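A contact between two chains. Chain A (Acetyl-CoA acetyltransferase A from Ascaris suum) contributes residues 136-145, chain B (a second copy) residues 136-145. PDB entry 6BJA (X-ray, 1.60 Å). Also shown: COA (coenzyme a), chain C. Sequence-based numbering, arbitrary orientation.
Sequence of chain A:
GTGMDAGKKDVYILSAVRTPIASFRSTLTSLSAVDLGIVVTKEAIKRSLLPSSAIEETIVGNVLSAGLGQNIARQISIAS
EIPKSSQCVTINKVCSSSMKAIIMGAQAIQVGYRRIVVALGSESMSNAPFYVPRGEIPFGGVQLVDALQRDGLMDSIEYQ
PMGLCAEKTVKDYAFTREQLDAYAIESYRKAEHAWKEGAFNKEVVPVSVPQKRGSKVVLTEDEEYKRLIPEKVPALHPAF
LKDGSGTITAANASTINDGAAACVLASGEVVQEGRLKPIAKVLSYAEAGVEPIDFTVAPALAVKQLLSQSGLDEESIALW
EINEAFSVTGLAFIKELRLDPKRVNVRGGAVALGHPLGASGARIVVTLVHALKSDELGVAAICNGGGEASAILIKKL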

ATOM      1  N   GLU A 136       4.540  -1.702  11.793  1.00 37.68           N
ATOM      2  CA  GLU A 136       5.377  -2.144  10.698  1.00 42.94           C
ATOM      3  C   GLU A 136       4.883  -3.460  10.143  1.00 36.21           C
ATOM      4  O   GLU A 136       4.392  -4.348  10.852  1.00 34.13           O
ATOM      5  CB  GLU A 136       6.845  -2.250  11.107  1.00 43.48           C
ATOM      6  CG  GLU A 136       7.237  -3.471  11.903  1.00 40.04           C
ATOM      7  CD  GLU A 136       8.719  -3.447  12.254  1.00 55.17           C
ATOM      8  OE1 GLU A 136       9.507  -2.919  11.434  1.00 51.79           O
ATOM      9  OE2 GLU A 136       9.090  -3.938  13.345  1.00 54.83           O
ATOM     10  N   ILE A 137       5.018  -3.546   8.835  1.00 35.08           N
ATOM     11  CA  ILE A 137       4.573  -4.689   8.079  1.00 34.11           C
ATOM     12  C   ILE A 137       5.539  -5.837   8.313  1.00 29.75           C
ATOM     13  O   ILE A 137       6.755  -5.672   8.172  1.00 27.94           O
ATOM     14  CB  ILE A 137       4.479  -4.338   6.594  1.00 31.89           C
ATOM     15  CG1 ILE A 137       3.436  -3.233   6.408  1.00 37.83           C
ATOM     16  CG2 ILE A 137       4.124  -5.560   5.764  1.00 28.15           C
ATOM     17  CD1 ILE A 137       3.459  -2.577   5.055  1.00 37.33           C
ATOM     18  N   PRO A 138       5.006  -6.999   8.696  1.00 29.13           N
ATOM     19  CA  PRO A 138       5.877  -8.130   9.010  1.00 31.74           C
ATOM     20  C   PRO A 138       6.519  -8.716   7.772  1.00 30.19           C
ATOM     21  O   PRO A 138       6.046  -8.479   6.653  1.00 27.07           O
ATOM     22  CB  PRO A 138       4.918  -9.140   9.647  1.00 33.78           C
ATOM     23  CG  PRO A 138       3.616  -8.846   9.032  1.00 37.31           C
ATOM     24  CD  PRO A 138       3.583  -7.362   8.823  1.00 36.63           C
ATOM     25  N   PHE A 139       7.587  -9.475   7.979  1.00 29.34           N
ATOM     26  CA  PHE A 139       8.145 -10.313   6.937  1.00 28.98           C
ATOM     27  C   PHE A 139       7.052 -11.119   6.248  1.00 33.02           C
ATOM     28  O   PHE A 139       6.225 -11.764   6.898  1.00 33.04           O
ATOM     29  CB  PHE A 139       9.203 -11.257   7.517  1.00 32.81           C
ATOM     30  CG  PHE A 139       9.849 -12.121   6.489  1.00 35.25           C
ATOM     31  CD1 PHE A 139      10.915 -11.641   5.742  1.00 36.59           C
ATOM     32  CD2 PHE A 139       9.407 -13.412   6.266  1.00 41.04           C
ATOM     33  CE1 PHE A 139      11.518 -12.432   4.786  1.00 36.38           C
ATOM     34  CE2 PHE A 139      10.009 -14.209   5.305  1.00 48.26           C
ATOM     35  CZ  PHE A 139      11.068 -13.715   4.566  1.00 46.47           C
ATOM     36  N   GLY A 140       7.048 -11.072   4.923  1.00 24.70           N
ATOM     37  CA  GLY A 140       6.068 -11.772   4.129  1.00 25.62           C
ATOM     38  C   GLY A 140       4.921 -10.895   3.676  1.00 23.12           C
ATOM     39  O   GLY A 140       4.085 -11.327   2.909  1.00 27.19           O
ATOM     40  N   GLY A 141       4.882  -9.667   4.175  1.00 22.62           N
ATOM     41  CA  GLY A 141       3.832  -8.749   3.781  1.00 28.22           C
ATOM     42  C   GLY A 141       2.537  -8.919   4.547  1.00 27.98           C
ATOM     43  O   GLY A 141       2.478  -9.553   5.604  1.00 29.27           O
ATOM     44  N   VAL A 142       1.494  -8.308   4.006  1.00 26.70           N
ATOM     45  CA  VAL A 142       0.197  -8.257   4.646  1.00 28.17           C
ATOM     46  C   VAL A 142      -0.863  -8.070   3.570  1.00 28.12           C
ATOM     47  O   VAL A 142      -0.576  -7.585   2.483  1.00 25.19           O
ATOM     48  CB  VAL A 142       0.117  -7.106   5.665  1.00 29.08           C
ATOM     49  CG1 VAL A 142       0.182  -5.749   4.961  1.00 29.28           C
ATOM     50  CG2 VAL A 142      -1.134  -7.218   6.505  1.00 37.38           C
ATOM     51  N   GLN A 143      -2.091  -8.472   3.870  1.00 28.75           N
ATOM     52  CA  GLN A 143      -3.197  -8.269   2.947  1.00 30.38           C
ATOM     53  C   GLN A 143      -3.663  -6.824   3.004  1.00 27.05           C
ATOM     54  O   GLN A 143      -3.787  -6.250   4.092  1.00 29.66           O
ATOM     55  CB  GLN A 143      -4.356  -9.203   3.297  1.00 36.09           C
ATOM     56  CG  GLN A 143      -5.358  -9.387   2.182  1.00 40.64           C
ATOM     57  CD  GLN A 143      -4.901 -10.411   1.156  1.00 42.90           C
ATOM     58  OE1 GLN A 143      -4.327 -11.442   1.509  1.00 55.70           O
ATOM     59  NE2 GLN A 143      -5.159 -10.140  -0.113  1.00 46.67           N
ATOM     60  N   LEU A 144      -3.867  -6.214   1.836  1.00 25.16           N
ATOM     61  CA  LEU A 144      -4.571  -4.942   1.743  1.00 26.36           C
ATOM     62  C   LEU A 144      -6.049  -5.239   1.871  1.00 30.64           C
ATOM     63  O   LEU A 144      -6.597  -5.995   1.083  1.00 36.45           O
ATOM     64  CB  LEU A 144      -4.291  -4.249   0.412  1.00 29.70           C
ATOM     65  CG  LEU A 144      -3.619  -2.895   0.379  1.00 39.94           C
ATOM     66  CD1 LEU A 144      -2.388  -2.923   1.228  1.00 38.73           C
ATOM     67  CD2 LEU A 144      -3.272  -2.584  -1.063  1.00 42.80           C
ATOM     68  N   VAL A 145      -6.682  -4.655   2.875  1.00 21.72           N
ATOM     69  CA  VAL A 145      -8.063  -4.957   3.213  1.00 19.70           C
ATOM     70  C   VAL A 145      -8.974  -4.034   2.419  1.00 18.99           C
ATOM     71  O   VAL A 145      -8.729  -2.838   2.344  1.00 20.22           O
ATOM     72  CB  VAL A 145      -8.302  -4.769   4.707  1.00 20.13           C
ATOM     73  CG1 VAL A 145      -9.774  -4.962   5.061  1.00 22.22           C
ATOM     74  CG2 VAL A 145      -7.419  -5.719   5.498  1.00 28.09           C
TER
HETATM   75  N1A COA C 402     -27.985 -10.027 -15.212  1.00 31.00           N
HETATM   76  C2A COA C 402     -27.212 -10.925 -15.850  1.00 34.65           C
HETATM   77  N3A COA C 402     -25.943 -11.190 -15.507  1.00 32.95           N
HETATM   78  C4A COA C 402     -25.356 -10.558 -14.470  1.00 35.27           C
HETATM   79  C5A COA C 402     -26.130  -9.570 -13.712  1.00 32.14           C
HETATM   80  C6A COA C 402     -27.523  -9.330 -14.149  1.00 30.25           C
HETATM   81  N6A COA C 402     -28.318  -8.446 -13.514  1.00 31.93           N
HETATM   82  N7A COA C 402     -25.306  -9.104 -12.750  1.00 31.67           N
HETATM   83  C8A COA C 402     -24.113  -9.741 -12.886  1.00 36.73           C
HETATM   84  N9A COA C 402     -24.151 -10.619 -13.919  1.00 40.14           N
HETATM   85  C1B COA C 402     -23.067 -11.504 -14.422  1.00 45.70           C
HETATM   86  C2B COA C 402     -21.981 -10.654 -15.061  1.00 50.65           C
HETATM   87  O2B COA C 402     -22.114 -10.605 -16.484  1.00 50.14           O
HETATM   88  C3B COA C 402     -20.672 -11.309 -14.678  1.00 58.53           C
HETATM   89  O3B COA C 402     -20.077 -11.854 -15.863  1.00 65.12           O
HETATM   90  P3B COA C 402     -19.775 -13.399 -16.180  1.00 62.67           P
HETATM   91  O7A COA C 402     -21.022 -14.201 -15.889  1.00 67.12           O
HETATM   92  O8A COA C 402     -19.431 -13.516 -17.648  1.00 64.96           O
HETATM   93  O9A COA C 402     -18.630 -13.883 -15.327  1.00 66.58           O
HETATM   94  C4B COA C 402     -21.023 -12.261 -13.533  1.00 54.50           C
HETATM   95  O4B COA C 402     -22.447 -12.278 -13.389  1.00 43.13           O
HETATM   96  C5B COA C 402     -20.445 -11.736 -12.233  1.00 58.40           C
HETATM   97  O5B COA C 402     -21.115 -10.504 -11.979  1.00 64.62           O
HETATM   98  P1A COA C 402     -20.354  -9.097 -11.770  1.00 78.47           P
HETATM   99  O1A COA C 402     -19.345  -8.814 -12.857  1.00 79.16           O
HETATM  100  O2A COA C 402     -21.355  -7.965 -11.688  1.00 68.38           O
HETATM  101  O3A COA C 402     -19.553  -9.204 -10.396  1.00 83.33           O
HETATM  102  P2A COA C 402     -18.325  -8.207 -10.128  1.00105.96           P
HETATM  103  O4A COA C 402     -17.186  -8.514 -11.078  1.00 94.80           O
HETATM  104  O5A COA C 402     -18.758  -6.760 -10.241  1.00 80.25           O
HETATM  105  O6A COA C 402     -17.911  -8.536  -8.620  1.00 87.79           O
HETATM  106  CBP COA C 402     -18.613  -7.558  -6.588  1.00 69.54           C
HETATM  107  CCP COA C 402     -18.949  -8.584  -7.648  1.00 75.01           C
HETATM  108  CDP COA C 402     -17.275  -7.942  -5.998  1.00 63.57           C
HETATM  109  CEP COA C 402     -18.427  -6.160  -7.186  1.00 63.96           C
HETATM  110  CAP COA C 402     -19.639  -7.643  -5.443  1.00 64.25           C
HETATM  111  OAP COA C 402     -19.148  -6.850  -4.352  1.00 62.87           O
HETATM  112  C9P COA C 402     -21.036  -7.203  -5.833  1.00 62.39           C
HETATM  113  O9P COA C 402     -21.248  -6.567  -6.853  1.00 58.03           O
HETATM  114  N8P COA C 402     -22.067  -7.513  -5.042  1.00 56.77           N
HETATM  115  C7P COA C 402     -21.983  -8.272  -3.812  1.00 45.94           C
HETATM  116  C6P COA C 402     -23.375  -8.729  -3.398  1.00 46.57           C
HETATM  117  C5P COA C 402     -23.757  -7.997  -2.141  1.00 47.71           C
HETATM  118  O5P COA C 402     -23.590  -8.509  -1.036  1.00 47.66           O
HETATM  119  N4P COA C 402     -24.234  -6.772  -2.313  1.00 41.00           N
HETATM  120  C3P COA C 402     -24.541  -5.935  -1.168  1.00 42.64           C
HETATM  121  C2P COA C 402     -25.994  -5.941  -0.755  1.00 42.06           C
HETATM  122  S1P COA C 402     -26.119  -6.108   1.036  1.00 55.52           S
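Chain B (136-145) EIPFGGVQLV

Where a two-fold axis passes between a short extended segment and its copy, the segment can pair with its own copy, and this contact is such a case: a single antiparallel-type beta bridge centred on A:Gln143 and B:Gln143, with a small apolar cluster beside it. Chain B repeats the conformation of chain A exactly. Chain B leaves B:Ile137 through a type II turn from B:Pro138 to B:Gly141, closed by a hydrogen bond of 3.0 Å from B:Gly141 N to B:Pro138 O, and then runs extended from B:Val142 to B:Val145; chain A does the same. B:Gly140, at phi/psi 98/-7, and B:Gly141, at 83/-166, adopt backbone angles that call for glycine.

The two stretches run antiparallel, with the axis between A:Gln143 and B:Gln143. B:Gln143 lies against A:Gln143, their CA atoms 4.4 Å apart, while B:Gly141 falls opposite A:Leu144 and B:Leu144 opposite A:Gly141, each pair 5.1 Å between CA atoms. Two equivalent hydrogen bonds hold the bridge: B:Leu144 N donates to A:Val142 O and A:Leu144 N to B:Val142 O, both at 2.8 Å and nearly straight at 165°. Farther out, B:Gly141 CA approaches A:Leu144 O at 3.3 Å in a CA-H...O contact. A side chain there would clash, since an ideal CB would come within 1.9 Å of A:Leu144 O.

A:Leu144 and B:Leu144 are at the centre of the apolar part, their CA-to-CB bonds pointing toward the other stretch. B:Leu144 CD1 meets A:Leu144 CD1 at 3.6 Å; B:Leu144 CD2 packs against A:Ile137 CD1 at 3.9 Å and, more loosely, A:Val142 CG1 at 4.2 Å. Symmetry repeats these last two contacts with the chains exchanged. Together the stretches bury 541 Å². On the same turn, B:Phe139, out of reach of the chain A stretch, has coenzyme A over one ring face, with B:Phe139 CG 3.2 Å from COA CDP.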

ATOM      1  N   GLU B 136      -5.454  -1.810 -11.383  1.00 37.68           N
ATOM      2  CA  GLU B 136      -6.337  -1.547 -10.266  1.00 42.94           C
ATOM      3  C   GLU B 136      -6.506  -2.783  -9.414  1.00 36.21           C
ATOM      4  O   GLU B 136      -6.544  -3.926  -9.886  1.00 34.13           O
ATOM      5  CB  GLU B 136      -7.695  -1.020 -10.725  1.00 43.48           C
ATOM      6  CG  GLU B 136      -8.670  -2.040 -11.260  1.00 40.04           C
ATOM      7  CD  GLU B 136      -9.975  -1.383 -11.689  1.00 55.17           C
ATOM      8  OE1 GLU B 136     -10.364  -0.378 -11.049  1.00 51.79           O
ATOM      9  OE2 GLU B 136     -10.597  -1.857 -12.668  1.00 54.83           O
ATOM     10  N   ILE B 137      -6.593  -2.509  -8.128  1.00 35.08           N
ATOM     11  CA  ILE B 137      -6.710  -3.530  -7.119  1.00 34.11           C
ATOM     12  C   ILE B 137      -8.121  -4.091  -7.153  1.00 29.75           C
ATOM     13  O   ILE B 137      -9.097  -3.336  -7.120  1.00 27.94           O
ATOM     14  CB  ILE B 137      -6.376  -2.956  -5.742  1.00 31.89           C
ATOM     15  CG1 ILE B 137      -4.921  -2.479  -5.741  1.00 37.83           C
ATOM     16  CG2 ILE B 137      -6.606  -3.986  -4.649  1.00 28.15           C
ATOM     17  CD1 ILE B 137      -4.549  -1.618  -4.565  1.00 37.33           C
ATOM     18  N   PRO B 138      -8.235  -5.418  -7.246  1.00 29.13           N
ATOM     19  CA  PRO B 138      -9.559  -6.028  -7.356  1.00 31.74           C
ATOM     20  C   PRO B 138     -10.333  -5.950  -6.059  1.00 30.19           C
ATOM     21  O   PRO B 138      -9.742  -5.733  -4.993  1.00 27.07           O
ATOM     22  CB  PRO B 138      -9.241  -7.485  -7.705  1.00 33.78           C
ATOM     23  CG  PRO B 138      -7.926  -7.728  -7.096  1.00 37.31           C
ATOM     24  CD  PRO B 138      -7.172  -6.438  -7.210  1.00 36.63           C
ATOM     25  N   PHE B 139     -11.644  -6.125  -6.156  1.00 29.34           N
ATOM     26  CA  PHE B 139     -12.477  -6.343  -4.991  1.00 28.98           C
ATOM     27  C   PHE B 139     -11.870  -7.405  -4.084  1.00 33.02           C
ATOM     28  O   PHE B 139     -11.493  -8.491  -4.532  1.00 33.04           O
ATOM     29  CB  PHE B 139     -13.889  -6.763  -5.412  1.00 32.81           C
ATOM     30  CG  PHE B 139     -14.811  -6.963  -4.259  1.00 35.25           C
ATOM     31  CD1 PHE B 139     -15.472  -5.881  -3.695  1.00 36.59           C
ATOM     32  CD2 PHE B 139     -15.034  -8.224  -3.738  1.00 41.04           C
ATOM     33  CE1 PHE B 139     -16.326  -6.057  -2.626  1.00 36.38           C
ATOM     34  CE2 PHE B 139     -15.889  -8.404  -2.663  1.00 48.26           C
ATOM     35  CZ  PHE B 139     -16.537  -7.315  -2.109  1.00 46.47           C
ATOM     36  N   GLY B 140     -11.769  -7.081  -2.802  1.00 24.70           N
ATOM     37  CA  GLY B 140     -11.204  -7.975  -1.822  1.00 25.62           C
ATOM     38  C   GLY B 140      -9.753  -7.685  -1.506  1.00 23.12           C
ATOM     39  O   GLY B 140      -9.186  -8.288  -0.618  1.00 27.19           O
ATOM     40  N   GLY B 141      -9.156  -6.768  -2.255  1.00 22.62           N
ATOM     41  CA  GLY B 141      -7.773  -6.407  -2.010  1.00 28.22           C
ATOM     42  C   GLY B 141      -6.766  -7.341  -2.648  1.00 27.98           C
ATOM     43  O   GLY B 141      -7.078  -8.136  -3.538  1.00 29.27           O
ATOM     44  N   VAL B 142      -5.528  -7.206  -2.193  1.00 26.70           N
ATOM     45  CA  VAL B 142      -4.405  -7.925  -2.755  1.00 28.17           C
ATOM     46  C   VAL B 142      -3.327  -8.044  -1.688  1.00 28.12           C
ATOM     47  O   VAL B 142      -3.284  -7.258  -0.749  1.00 25.19           O
ATOM     48  CB  VAL B 142      -3.838  -7.206  -3.993  1.00 29.08           C
ATOM     49  CG1 VAL B 142      -3.204  -5.870  -3.604  1.00 29.28           C
ATOM     50  CG2 VAL B 142      -2.845  -8.084  -4.717  1.00 37.38           C
ATOM     51  N   GLN B 143      -2.463  -9.040  -1.824  1.00 28.75           N
ATOM     52  CA  GLN B 143      -1.346  -9.201  -0.907  1.00 30.38           C
ATOM     53  C   GLN B 143      -0.247  -8.209  -1.248  1.00 27.05           C
ATOM     54  O   GLN B 143       0.077  -8.016  -2.425  1.00 29.66           O
ATOM     55  CB  GLN B 143      -0.801 -10.627  -0.981  1.00 36.09           C
ATOM     56  CG  GLN B 143       0.050 -11.024   0.203  1.00 40.64           C
ATOM     57  CD  GLN B 143      -0.785 -11.453   1.399  1.00 42.90           C
ATOM     58  OE1 GLN B 143      -1.802 -12.129   1.244  1.00 55.70           O
ATOM     59  NE2 GLN B 143      -0.358 -11.073   2.591  1.00 46.67           N
ATOM     60  N   LEU B 144       0.292  -7.537  -0.230  1.00 25.16           N
ATOM     61  CA  LEU B 144       1.524  -6.775  -0.374  1.00 26.36           C
ATOM     62  C   LEU B 144       2.667  -7.765  -0.352  1.00 30.64           C
ATOM     63  O   LEU B 144       2.827  -8.501   0.610  1.00 36.45           O
ATOM     64  CB  LEU B 144       1.687  -5.764   0.758  1.00 29.70           C
ATOM     65  CG  LEU B 144       1.752  -4.283   0.460  1.00 39.94           C
ATOM     66  CD1 LEU B 144       0.614  -3.897  -0.431  1.00 38.73           C
ATOM     67  CD2 LEU B 144       1.679  -3.540   1.779  1.00 42.80           C
ATOM     68  N   VAL B 145       3.445  -7.791  -1.421  1.00 21.72           N
ATOM     69  CA  VAL B 145       4.490  -8.785  -1.608  1.00 19.70           C
ATOM     70  C   VAL B 145       5.776  -8.266  -0.982  1.00 18.99           C
ATOM     71  O   VAL B 145       6.140  -7.117  -1.181  1.00 20.22           O
ATOM     72  CB  VAL B 145       4.705  -9.062  -3.092  1.00 20.13           C
ATOM     73  CG1 VAL B 145       5.880 -10.011  -3.312  1.00 22.22           C
ATOM     74  CG2 VAL B 145       3.431  -9.616  -3.707  1.00 28.09           C
TER